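Local structure of predicted metal-dependent phosphohydrolase (Magnetospirillum magnetotacticum MS-1, 3KH1) at the interface of chains A and B. The protein probably acts as a metal-dependent phosphohydrolase of the HD-domain family, perhaps a 5'-deoxynucleotidase. Numbering follows the deposited sequence. Chains: chain A/B, Predicted metal-dependent phosphohydrolase.

Contact 1: the interface of chains A and B. Residues chain A 16-17, 20, 23, 73-74; chain B 46-47, 50, 54.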
ATOM      1  N   PHE A  16      -4.231 -15.471  -4.237  1.00 14.05           N
ATOM      2  CA  PHE A  16      -3.266 -14.711  -3.458  1.00 14.17           C
ATOM      3  C   PHE A  16      -3.778 -13.297  -3.191  1.00 13.19           C
ATOM      4  O   PHE A  16      -3.730 -12.826  -2.058  1.00 12.66           O
ATOM      5  CB  PHE A  16      -1.929 -14.675  -4.198  1.00 13.53           C
ATOM      6  CG  PHE A  16      -0.809 -14.019  -3.431  1.00 12.84           C
ATOM      7  CD1 PHE A  16      -0.114 -14.699  -2.459  1.00 13.93           C
ATOM      8  CD2 PHE A  16      -0.434 -12.731  -3.733  1.00 13.04           C
ATOM      9  CE1 PHE A  16       0.921 -14.110  -1.787  1.00 13.68           C
ATOM     10  CE2 PHE A  16       0.613 -12.130  -3.029  1.00 13.20           C
ATOM     11  CZ  PHE A  16       1.294 -12.852  -2.086  1.00 13.10           C
ATOM     12  N   VAL A  17      -4.311 -12.639  -4.229  1.00 12.19           N
ATOM     13  CA  VAL A  17      -4.900 -11.303  -4.114  1.00 11.97           C
ATOM     14  C   VAL A  17      -5.948 -11.273  -3.006  1.00 12.04           C
ATOM     15  O   VAL A  17      -5.981 -10.319  -2.177  1.00 12.61           O
ATOM     16  CB  VAL A  17      -5.416 -10.756  -5.449  1.00 12.36           C
ATOM     17  CG1 VAL A  17      -6.197  -9.436  -5.245  1.00 12.37           C
ATOM     18  CG2 VAL A  17      -4.240 -10.553  -6.474  1.00 12.50           C
ATOM     19  N   ILE A  20      -4.409 -11.908   0.758  1.00 12.85           N
ATOM     20  CA  ILE A  20      -3.581 -10.870   1.366  1.00 12.53           C
ATOM     21  C   ILE A  20      -4.396  -9.717   1.916  1.00 12.04           C
ATOM     22  O   ILE A  20      -3.810  -8.856   2.584  1.00 12.27           O
ATOM     23  CB  ILE A  20      -2.410 -10.426   0.435  1.00 12.64           C
ATOM     24  CG1 ILE A  20      -2.898  -9.695  -0.810  1.00 12.57           C
ATOM     25  CG2 ILE A  20      -1.477 -11.597   0.102  1.00 13.61           C
ATOM     26  CD1 ILE A  20      -1.756  -9.089  -1.701  1.00 13.19           C
ATOM     27  N   LEU A  23      -3.558  -8.991   5.565  1.00 10.59           N
ATOM     28  CA  LEU A  23      -2.446  -8.171   6.091  1.00  9.88           C
ATOM     29  C   LEU A  23      -2.978  -6.956   6.838  1.00 10.12           C
ATOM     30  O   LEU A  23      -2.329  -6.395   7.724  1.00 10.12           O
ATOM     31  CB  LEU A  23      -1.494  -7.776   4.965  1.00  9.72           C
ATOM     32  CG  LEU A  23      -0.210  -7.080   5.421  1.00 10.45           C
ATOM     33  CD1 LEU A  23       0.605  -8.054   6.289  1.00 12.38           C
ATOM     34  CD2 LEU A  23       0.547  -6.594   4.234  1.00 11.61           C
ATOM     35  N   LEU A  73       5.855  -3.343  -0.920  1.00  9.08           N
ATOM     36  CA  LEU A  73       4.444  -3.754  -0.913  1.00  9.35           C
ATOM     37  C   LEU A  73       4.315  -5.195  -0.402  1.00  9.15           C
ATOM     38  O   LEU A  73       3.329  -5.536   0.236  1.00  9.55           O
ATOM     39  CB  LEU A  73       3.814  -3.643  -2.271  1.00  9.32           C
ATOM     40  CG  LEU A  73       3.678  -2.188  -2.784  1.00  9.28           C
ATOM     41  CD1 LEU A  73       3.243  -2.199  -4.256  1.00 10.75           C
ATOM     42  CD2 LEU A  73       2.629  -1.407  -1.937  1.00 10.08           C
ATOM     43  N   ILE A  74       5.310  -6.050  -0.656  1.00  9.50           N
ATOM     44  CA  ILE A  74       5.175  -7.464  -0.271  1.00 10.17           C
ATOM     45  C   ILE A  74       5.953  -7.846   0.988  1.00 10.78           C
ATOM     46  O   ILE A  74       5.839  -8.984   1.450  1.00 11.12           O
ATOM     47  CB  ILE A  74       5.489  -8.430  -1.449  1.00 11.01           C
ATOM     48  CG1 ILE A  74       6.928  -8.345  -1.954  1.00 11.55           C
ATOM     49  CG2 ILE A  74       4.522  -8.143  -2.576  1.00 12.93           C
ATOM     50  CD1 ILE A  74       7.974  -9.130  -1.129  1.00 13.93           C
TER
ATOM     51  N   TRP B  46      -2.655   0.255  -0.925  1.00  8.58           N
ATOM     52  CA  TRP B  46      -1.662  -0.778  -0.823  1.00  8.76           C
ATOM     53  C   TRP B  46      -2.100  -2.024  -1.653  1.00  8.67           C
ATOM     54  O   TRP B  46      -1.335  -2.588  -2.446  1.00  9.12           O
ATOM     55  CB  TRP B  46      -1.501  -1.271   0.645  1.00  8.54           C
ATOM     56  CG  TRP B  46      -0.777  -2.581   0.742  1.00  9.14           C
ATOM     57  CD1 TRP B  46       0.564  -2.806   0.606  1.00  9.20           C
ATOM     58  CD2 TRP B  46      -1.381  -3.881   0.907  1.00  8.75           C
ATOM     59  NE1 TRP B  46       0.825  -4.156   0.662  1.00  8.49           N
ATOM     60  CE2 TRP B  46      -0.352  -4.820   0.821  1.00  8.86           C
ATOM     61  CE3 TRP B  46      -2.712  -4.336   1.101  1.00  8.73           C
ATOM     62  CZ2 TRP B  46      -0.575  -6.187   0.961  1.00 10.03           C
ATOM     63  CZ3 TRP B  46      -2.926  -5.692   1.226  1.00  8.82           C
ATOM     64  CH2 TRP B  46      -1.864  -6.583   1.168  1.00 10.92           C
ATOM     65  N   HIS B  47      -3.362  -2.405  -1.492  1.00  8.94           N
ATOM     66  CA  HIS B  47      -3.835  -3.650  -2.076  1.00  9.04           C
ATOM     67  C   HIS B  47      -3.815  -3.537  -3.601  1.00  9.01           C
ATOM     68  O   HIS B  47      -3.388  -4.453  -4.302  1.00  9.61           O
ATOM     69  CB  HIS B  47      -5.262  -3.947  -1.574  1.00  9.47           C
ATOM     70  CG  HIS B  47      -5.671  -5.388  -1.607  1.00 10.08           C
ATOM     71  ND1 HIS B  47      -6.742  -5.838  -0.864  1.00 11.21           N
ATOM     72  CD2 HIS B  47      -5.141  -6.478  -2.207  1.00 10.48           C
ATOM     73  CE1 HIS B  47      -6.863  -7.144  -1.042  1.00 13.00           C
ATOM     74  NE2 HIS B  47      -5.929  -7.554  -1.872  1.00 11.96           N
ATOM     75  N   THR B  50      -0.286  -3.412  -5.119  1.00  9.13           N
ATOM     76  CA  THR B  50       0.294  -4.752  -5.109  1.00  9.24           C
ATOM     77  C   THR B  50      -0.229  -5.575  -6.308  1.00  9.59           C
ATOM     78  O   THR B  50       0.530  -6.243  -6.995  1.00 10.32           O
ATOM     79  CB  THR B  50       0.030  -5.447  -3.764  1.00  9.60           C
ATOM     80  OG1 THR B  50       0.575  -4.658  -2.702  1.00  9.37           O
ATOM     81  CG2 THR B  50       0.688  -6.821  -3.715  1.00 11.71           C
ATOM     82  N   LEU B  54       1.450  -7.897  -9.372  1.00 10.54           N
ATOM     83  CA  LEU B  54       1.057  -9.320  -9.470  1.00 11.39           C
ATOM     84  C   LEU B  54       0.439  -9.639 -10.817  1.00 11.27           C
ATOM     85  O   LEU B  54       0.633 -10.709 -11.365  1.00 12.32           O
ATOM     86  CB  LEU B  54       0.067  -9.673  -8.360  1.00 11.54           C
ATOM     87  CG  LEU B  54       0.669  -9.668  -6.932  1.00 11.77           C
ATOM     88  CD1 LEU B  54      -0.518  -9.743  -5.917  1.00 13.65           C
ATOM     89  CD2 LEU B  54       1.675 -10.792  -6.691  1.00 13.98           C
TER

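Contact 2: the interface of chains A and B. Residues chain A 42, 46, 50, 73; chain B 23, 42, 45-46, 73, 77.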
ATOM      1  N   ALA A  42      -0.673  -3.336   6.343  1.00  8.11           N
ATOM      2  CA  ALA A  42      -1.019  -2.948   4.959  1.00  9.36           C
ATOM      3  C   ALA A  42      -0.845  -1.449   4.799  1.00  8.13           C
ATOM      4  O   ALA A  42      -0.241  -0.993   3.832  1.00  9.48           O
ATOM      5  CB  ALA A  42      -2.455  -3.385   4.608  1.00  9.56           C
ATOM      6  N   TRP A  46       1.749   0.608   2.384  1.00  8.27           N
ATOM      7  CA  TRP A  46       1.335   1.727   1.530  1.00  8.50           C
ATOM      8  C   TRP A  46       2.248   2.926   1.749  1.00  8.53           C
ATOM      9  O   TRP A  46       2.726   3.538   0.794  1.00  8.99           O
ATOM     10  CB  TRP A  46      -0.132   2.138   1.835  1.00  8.43           C
ATOM     11  CG  TRP A  46      -0.459   3.466   1.199  1.00  8.32           C
ATOM     12  CD1 TRP A  46      -0.760   3.663  -0.092  1.00  9.16           C
ATOM     13  CD2 TRP A  46      -0.467   4.736   1.841  1.00  8.32           C
ATOM     14  NE1 TRP A  46      -0.922   4.978  -0.343  1.00  8.68           N
ATOM     15  CE2 TRP A  46      -0.755   5.672   0.844  1.00  8.46           C
ATOM     16  CE3 TRP A  46      -0.259   5.153   3.147  1.00  9.29           C
ATOM     17  CZ2 TRP A  46      -0.807   7.034   1.088  1.00  9.36           C
ATOM     18  CZ3 TRP A  46      -0.363   6.529   3.411  1.00  8.99           C
ATOM     19  CH2 TRP A  46      -0.622   7.449   2.383  1.00  9.81           C
ATOM     20  N   THR A  50       4.970   4.498  -0.972  1.00  8.47           N
ATOM     21  CA  THR A  50       4.775   5.836  -1.480  1.00  9.23           C
ATOM     22  C   THR A  50       6.031   6.701  -1.216  1.00  9.82           C
ATOM     23  O   THR A  50       6.488   7.442  -2.091  1.00  9.99           O
ATOM     24  CB  THR A  50       3.516   6.465  -0.827  1.00  8.84           C
ATOM     25  OG1 THR A  50       2.390   5.622  -1.081  1.00  9.17           O
ATOM     26  CG2 THR A  50       3.219   7.845  -1.371  1.00 10.66           C
ATOM     27  N   LEU A  73       5.855  -3.343  -0.920  1.00  9.08           N
ATOM     28  CA  LEU A  73       4.444  -3.754  -0.913  1.00  9.35           C
ATOM     29  C   LEU A  73       4.315  -5.195  -0.402  1.00  9.15           C
ATOM     30  O   LEU A  73       3.329  -5.536   0.236  1.00  9.55           O
ATOM     31  CB  LEU A  73       3.814  -3.643  -2.271  1.00  9.32           C
ATOM     32  CG  LEU A  73       3.678  -2.188  -2.784  1.00  9.28           C
ATOM     33  CD1 LEU A  73       3.243  -2.199  -4.256  1.00 10.75           C
ATOM     34  CD2 LEU A  73       2.629  -1.407  -1.937  1.00 10.08           C
TER
ATOM     35  N   LEU B  23      -4.435   9.613   5.292  1.00  9.55           N
ATOM     36  CA  LEU B  23      -5.221   8.772   4.381  1.00  9.14           C
ATOM     37  C   LEU B  23      -5.704   7.495   5.081  1.00  8.74           C
ATOM     38  O   LEU B  23      -6.724   6.908   4.750  1.00  9.28           O
ATOM     39  CB  LEU B  23      -4.403   8.450   3.118  1.00  9.62           C
ATOM     40  CG  LEU B  23      -5.232   7.766   2.023  1.00 11.10           C
ATOM     41  CD1 LEU B  23      -6.417   8.652   1.557  1.00 12.65           C
ATOM     42  CD2 LEU B  23      -4.322   7.354   0.876  1.00 12.72           C
ATOM     43  N   ALA B  42      -5.896   4.036   2.661  1.00  8.95           N
ATOM     44  CA  ALA B  42      -4.492   3.734   2.559  1.00  9.09           C
ATOM     45  C   ALA B  42      -4.282   2.263   2.344  1.00  8.25           C
ATOM     46  O   ALA B  42      -3.559   1.848   1.414  1.00  8.85           O
ATOM     47  CB  ALA B  42      -3.719   4.228   3.786  1.00  9.38           C
ATOM     48  N   SER B  45      -5.295   1.301  -1.140  1.00  8.54           N
ATOM     49  CA  SER B  45      -4.281   1.629  -2.150  1.00  8.28           C
ATOM     50  C   SER B  45      -3.085   0.697  -2.103  1.00  8.38           C
ATOM     51  O   SER B  45      -2.581   0.338  -3.156  1.00  9.37           O
ATOM     52  CB  SER B  45      -3.863   3.091  -2.023  1.00 10.19           C
ATOM     53  OG  SER B  45      -4.854   3.966  -2.564  1.00 12.18           O
ATOM     54  N   TRP B  46      -2.655   0.255  -0.925  1.00  8.58           N
ATOM     55  CA  TRP B  46      -1.662  -0.778  -0.823  1.00  8.76           C
ATOM     56  C   TRP B  46      -2.100  -2.024  -1.653  1.00  8.67           C
ATOM     57  O   TRP B  46      -1.335  -2.588  -2.446  1.00  9.12           O
ATOM     58  CB  TRP B  46      -1.501  -1.271   0.645  1.00  8.54           C
ATOM     59  CG  TRP B  46      -0.777  -2.581   0.742  1.00  9.14           C
ATOM     60  CD1 TRP B  46       0.564  -2.806   0.606  1.00  9.20           C
ATOM     61  CD2 TRP B  46      -1.381  -3.881   0.907  1.00  8.75           C
ATOM     62  NE1 TRP B  46       0.825  -4.156   0.662  1.00  8.49           N
ATOM     63  CE2 TRP B  46      -0.352  -4.820   0.821  1.00  8.86           C
ATOM     64  CE3 TRP B  46      -2.712  -4.336   1.101  1.00  8.73           C
ATOM     65  CZ2 TRP B  46      -0.575  -6.187   0.961  1.00 10.03           C
ATOM     66  CZ3 TRP B  46      -2.926  -5.692   1.226  1.00  8.82           C
ATOM     67  CH2 TRP B  46      -1.864  -6.583   1.168  1.00 10.92           C
ATOM     68  N   LEU B  73      -0.807   4.340  -5.611  1.00  9.28           N
ATOM     69  CA  LEU B  73      -0.470   4.757  -4.255  1.00  9.19           C
ATOM     70  C   LEU B  73      -0.946   6.158  -3.933  1.00  8.93           C
ATOM     71  O   LEU B  73      -1.323   6.431  -2.805  1.00  9.13           O
ATOM     72  CB  LEU B  73       1.020   4.643  -3.999  1.00  9.51           C
ATOM     73  CG  LEU B  73       1.581   3.229  -4.027  1.00  8.83           C
ATOM     74  CD1 LEU B  73       3.111   3.271  -4.041  1.00 11.51           C
ATOM     75  CD2 LEU B  73       1.071   2.422  -2.855  1.00 10.61           C
ATOM     76  N   ILE B  77      -5.234  10.231  -2.305  1.00 10.47           N
ATOM     77  CA  ILE B  77      -4.749  11.246  -1.362  1.00 10.81           C
ATOM     78  C   ILE B  77      -5.717  12.426  -1.218  1.00 11.16           C
ATOM     79  O   ILE B  77      -5.914  12.918  -0.115  1.00 11.01           O
ATOM     80  CB  ILE B  77      -3.285  11.680  -1.694  1.00 10.70           C
ATOM     81  CG1 ILE B  77      -2.320  10.538  -1.257  1.00 10.66           C
ATOM     82  CG2 ILE B  77      -2.859  13.013  -1.051  1.00 12.36           C
ATOM     83  CD1 ILE B  77      -0.901  10.690  -1.727  1.00 13.01           C
TER

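Contact 3: the interface of chains A and B. Residues chain A 58, 180-181, 184; chain B 7, 10.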
ATOM      1  N   TYR A  58      17.048  10.447  -3.277  1.00 16.38           N
ATOM      2  CA  TYR A  58      18.023  10.203  -2.203  1.00 16.78           C
ATOM      3  C   TYR A  58      18.659   8.783  -2.287  1.00 17.95           C
ATOM      4  O   TYR A  58      19.559   8.512  -1.486  1.00 20.99           O
ATOM      5  CB  TYR A  58      17.392  10.492  -0.818  1.00 17.28           C
ATOM      6  CG  TYR A  58      16.818  11.902  -0.757  1.00 15.29           C
ATOM      7  CD1 TYR A  58      17.649  13.037  -0.805  1.00 16.66           C
ATOM      8  CD2 TYR A  58      15.449  12.118  -0.744  1.00 16.35           C
ATOM      9  CE1 TYR A  58      17.136  14.320  -0.826  1.00 17.13           C
ATOM     10  CE2 TYR A  58      14.924  13.415  -0.783  1.00 14.97           C
ATOM     11  CZ  TYR A  58      15.769  14.494  -0.800  1.00 16.90           C
ATOM     12  OH  TYR A  58      15.323  15.771  -0.840  1.00 17.09           O
ATOM     13  N   ARG A 180      21.807  11.180   3.167  1.00 17.59           N
ATOM     14  CA  ARG A 180      20.986  12.355   3.441  0.50 17.96           C
ATOM     15  C   ARG A 180      19.805  11.986   4.377  1.00 16.82           C
ATOM     16  O   ARG A 180      19.480  12.725   5.316  1.00 17.00           O
ATOM     17  CB  ARG A 180      20.492  12.958   2.126  0.50 18.73           C
ATOM     18  CG  ARG A 180      19.763  14.291   2.241  0.50 21.43           C
ATOM     19  CD  ARG A 180      20.695  15.525   2.388  0.50 23.42           C
ATOM     20  NE  ARG A 180      19.995  16.653   3.020  0.50 25.12           N
ATOM     21  CZ  ARG A 180      19.545  16.663   4.284  0.50 25.62           C
ATOM     22  NH1 ARG A 180      19.729  15.613   5.100  0.50 21.31           N
ATOM     23  NH2 ARG A 180      18.911  17.741   4.746  0.50 27.46           N
ATOM     24  N   LEU A 181      19.136  10.861   4.114  1.00 15.77           N
ATOM     25  CA  LEU A 181      18.050  10.447   5.002  1.00 14.09           C
ATOM     26  C   LEU A 181      18.591  10.029   6.366  1.00 14.41           C
ATOM     27  O   LEU A 181      17.927  10.267   7.387  1.00 14.29           O
ATOM     28  CB  LEU A 181      17.164   9.375   4.365  1.00 14.39           C
ATOM     29  CG  LEU A 181      16.443   9.740   3.069  1.00 15.86           C
ATOM     30  CD1 LEU A 181      15.673   8.507   2.615  1.00 15.56           C
ATOM     31  CD2 LEU A 181      15.557  11.002   3.181  1.00 17.84           C
ATOM     32  N   TYR A 184      19.088  13.213   8.260  1.00 14.45           N
ATOM     33  CA  TYR A 184      17.784  13.697   8.705  1.00 14.19           C
ATOM     34  C   TYR A 184      17.325  12.977   9.933  1.00 13.11           C
ATOM     35  O   TYR A 184      16.889  13.574  10.920  1.00 13.23           O
ATOM     36  CB  TYR A 184      16.770  13.607   7.576  1.00 14.32           C
ATOM     37  CG  TYR A 184      15.426  14.147   7.942  1.00 13.50           C
ATOM     38  CD1 TYR A 184      14.457  13.337   8.506  1.00 14.61           C
ATOM     39  CD2 TYR A 184      15.127  15.492   7.759  1.00 14.85           C
ATOM     40  CE1 TYR A 184      13.241  13.869   8.910  1.00 14.05           C
ATOM     41  CE2 TYR A 184      13.873  15.986   8.100  1.00 15.11           C
ATOM     42  CZ  TYR A 184      12.947  15.173   8.685  1.00 13.24           C
ATOM     43  OH  TYR A 184      11.713  15.671   9.041  1.00 14.41           O
TER
ATOM     44  N   GLU B   7      17.724  23.024   2.722  1.00 31.88           N
ATOM     45  CA  GLU B   7      16.976  22.126   3.662  1.00 30.57           C
ATOM     46  C   GLU B   7      15.447  22.144   3.406  1.00 29.03           C
ATOM     47  O   GLU B   7      14.729  21.219   3.771  1.00 26.97           O
ATOM     48  CB  GLU B   7      17.255  22.529   5.123  1.00 31.68           C
ATOM     49  CG  GLU B   7      18.629  22.114   5.663  1.00 34.19           C
ATOM     50  N   LEU B  10      13.777  18.959   1.284  1.00 18.46           N
ATOM     51  CA  LEU B  10      13.504  17.751   2.073  1.00 17.29           C
ATOM     52  C   LEU B  10      12.424  18.039   3.126  1.00 16.98           C
ATOM     53  O   LEU B  10      11.601  17.187   3.411  1.00 15.68           O
ATOM     54  CB  LEU B  10      14.779  17.226   2.709  1.00 17.01           C
ATOM     55  CG  LEU B  10      14.679  15.929   3.486  1.00 17.14           C
ATOM     56  CD1 LEU B  10      14.073  14.839   2.615  1.00 17.80           C
ATOM     57  CD2 LEU B  10      16.044  15.527   4.077  1.00 19.82           C
TER

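Contact 1: the interface of chains A and B
The indole of B:Trp46 is clamped on both faces: A:Leu23 CD2 lies 3.3 Å above one, towards the rim, and its own chain's B:Thr50 OG1 lies over the other. At the edge, pyrrole NE1 gives a nearly straight hydrogen bond (2.9 Å, 171° at H) to A:Leu73 O, in the carbonyl plane on a lone pair. In this half of the two-fold HD-domain interface, helix 41-54 of chain B packs on helix 8-19, turn 20-25 and the end of helix 65-74 of chain A. The benzo tip reaches A:Ile20: B:Trp46 CH2 lies 3.3 Å from its O and also meets CD1. CG anti to the backbone N (chi1 164°) carries the ring towards the partner. An alanine here would probably leave A:Leu73 O without its donor and open a gap between A:Leu23 and A:Ile20. The imidazole of B:His47 has B:Trp46 CZ3 over one face; at its edge NE2 donates to A:Val17 O (2.8 Å), almost in the ring plane but tilted 25° from the carbonyl plane. B:Leu54 CD1 fits against the A:Phe16 ring edge, 3.7 Å from CD2, while A:Ile20 CG2 covers a face. B:Thr50 CG2 meets A:Ile20 CD1 tip to tip, and hydroxyl OG1 donates to B:Trp46 O at 2.8 Å.

Contact 2: the interface of chains A and B
Across the two-fold axis of this HD-domain pair, the beta-carbons of A:Trp46 and B:Trp46 face each other, CB to CB 3.9 Å. Both come from helix 41-54, and from this centre the two indoles run outward in opposite directions, each into the other chain. B:Ala42 CB sits on one face of the A:Trp46 ring, offset towards the rim and 3.6 Å from CE3; A:Ala42 does the same to B:Trp46. The small methyl probably lets the ring lie close to helix 41-54 of chain B, and the carbonyl B:Ala42 O comes near A:Trp46 CB and CG. Farther out, B:Leu23 CD2 touches A:Trp46 CZ2 at 3.5 Å, its side chain crossing the indole at about a right angle. At the pyrrole end B:Ser45 CB approaches A:Trp46 CD1, which B:Leu73 CD2 also meets at 3.5 Å as leucine and tryptophan slide past each other in opposite directions. The leucine's CG is anti to its carbonyl carbon (chi1 -65°), and CD1 reaches on to A:Thr50 CA. At the polar rim A:Trp46 NE1 donates to B:Leu73 O, 2.9 Å away and in the plane of both ring and carbonyl, the twin of the B:Trp46 bond. The hydroxyl A:Thr50 OG1 lies over the other indole face, 3.4 Å from B:Leu73 CB, and donates to A:Trp46 O at 2.8 Å, tilted 33° from that carbonyl plane.

Contact 3: the interface of chains A and B
The guanidinium of A:Arg180 meets B:Leu10 through one of its flat faces: methyl CD2 stands 3.6 Å above the plane, towards the rim, with A:Arg180 NH2 3.7 Å from B:Leu10 CD2. No N or O of one chain comes within bonding reach of the other here, so this outlying patch of the HD-domain protein is held by packing. The arginine comes from helix 179-195 with CG anti to the backbone N and a bend at chi2 (80°), which brings its end tip to tip with the leucine. B:Leu10, near the start of helix 8-19, buries 87 Å² and divides its two methyls between separate partners. Besides the guanidinium, CD2 touches the A:Tyr184 ring at CD2, 3.8 Å away. CD1 turns to the outer end of A:Tyr58, lying 3.8 Å from CE2 and equally near CZ and the phenol OH; A:Leu181 CD2 adds a looser contact at 4.2 Å. The leucine's CG is anti to its backbone N (chi1 -176°), which extends the fork into this group. B:Glu7, the first modelled residue of its chain, just ahead of helix 8-19, stops at CG, 4.5 Å from A:Arg180 NH2. Its carboxylate was not placed, and the structure alone does not show whether it pairs with the arginine.

Contact 1 and contact 2, their C-alpha centres about 11 Å apart, are neighbouring parts of one two-fold interface and share A:Leu73 and B:Trp46. Helix 41-54 serves both; helix 65-74 runs directly into the His-Asp pair that names the HD family, so pairing may help steady the metal site. The C-alpha centre of contact 3 is about 22 Å from that of contact 2 and about 29 Å from that of contact 1. Helix 8-19 enters contact 3 by its start from chain B and contact 1 by its later turns from chain A; by symmetry each copy does both. This suggests a genuine dimer, though the crystal alone does not prove it.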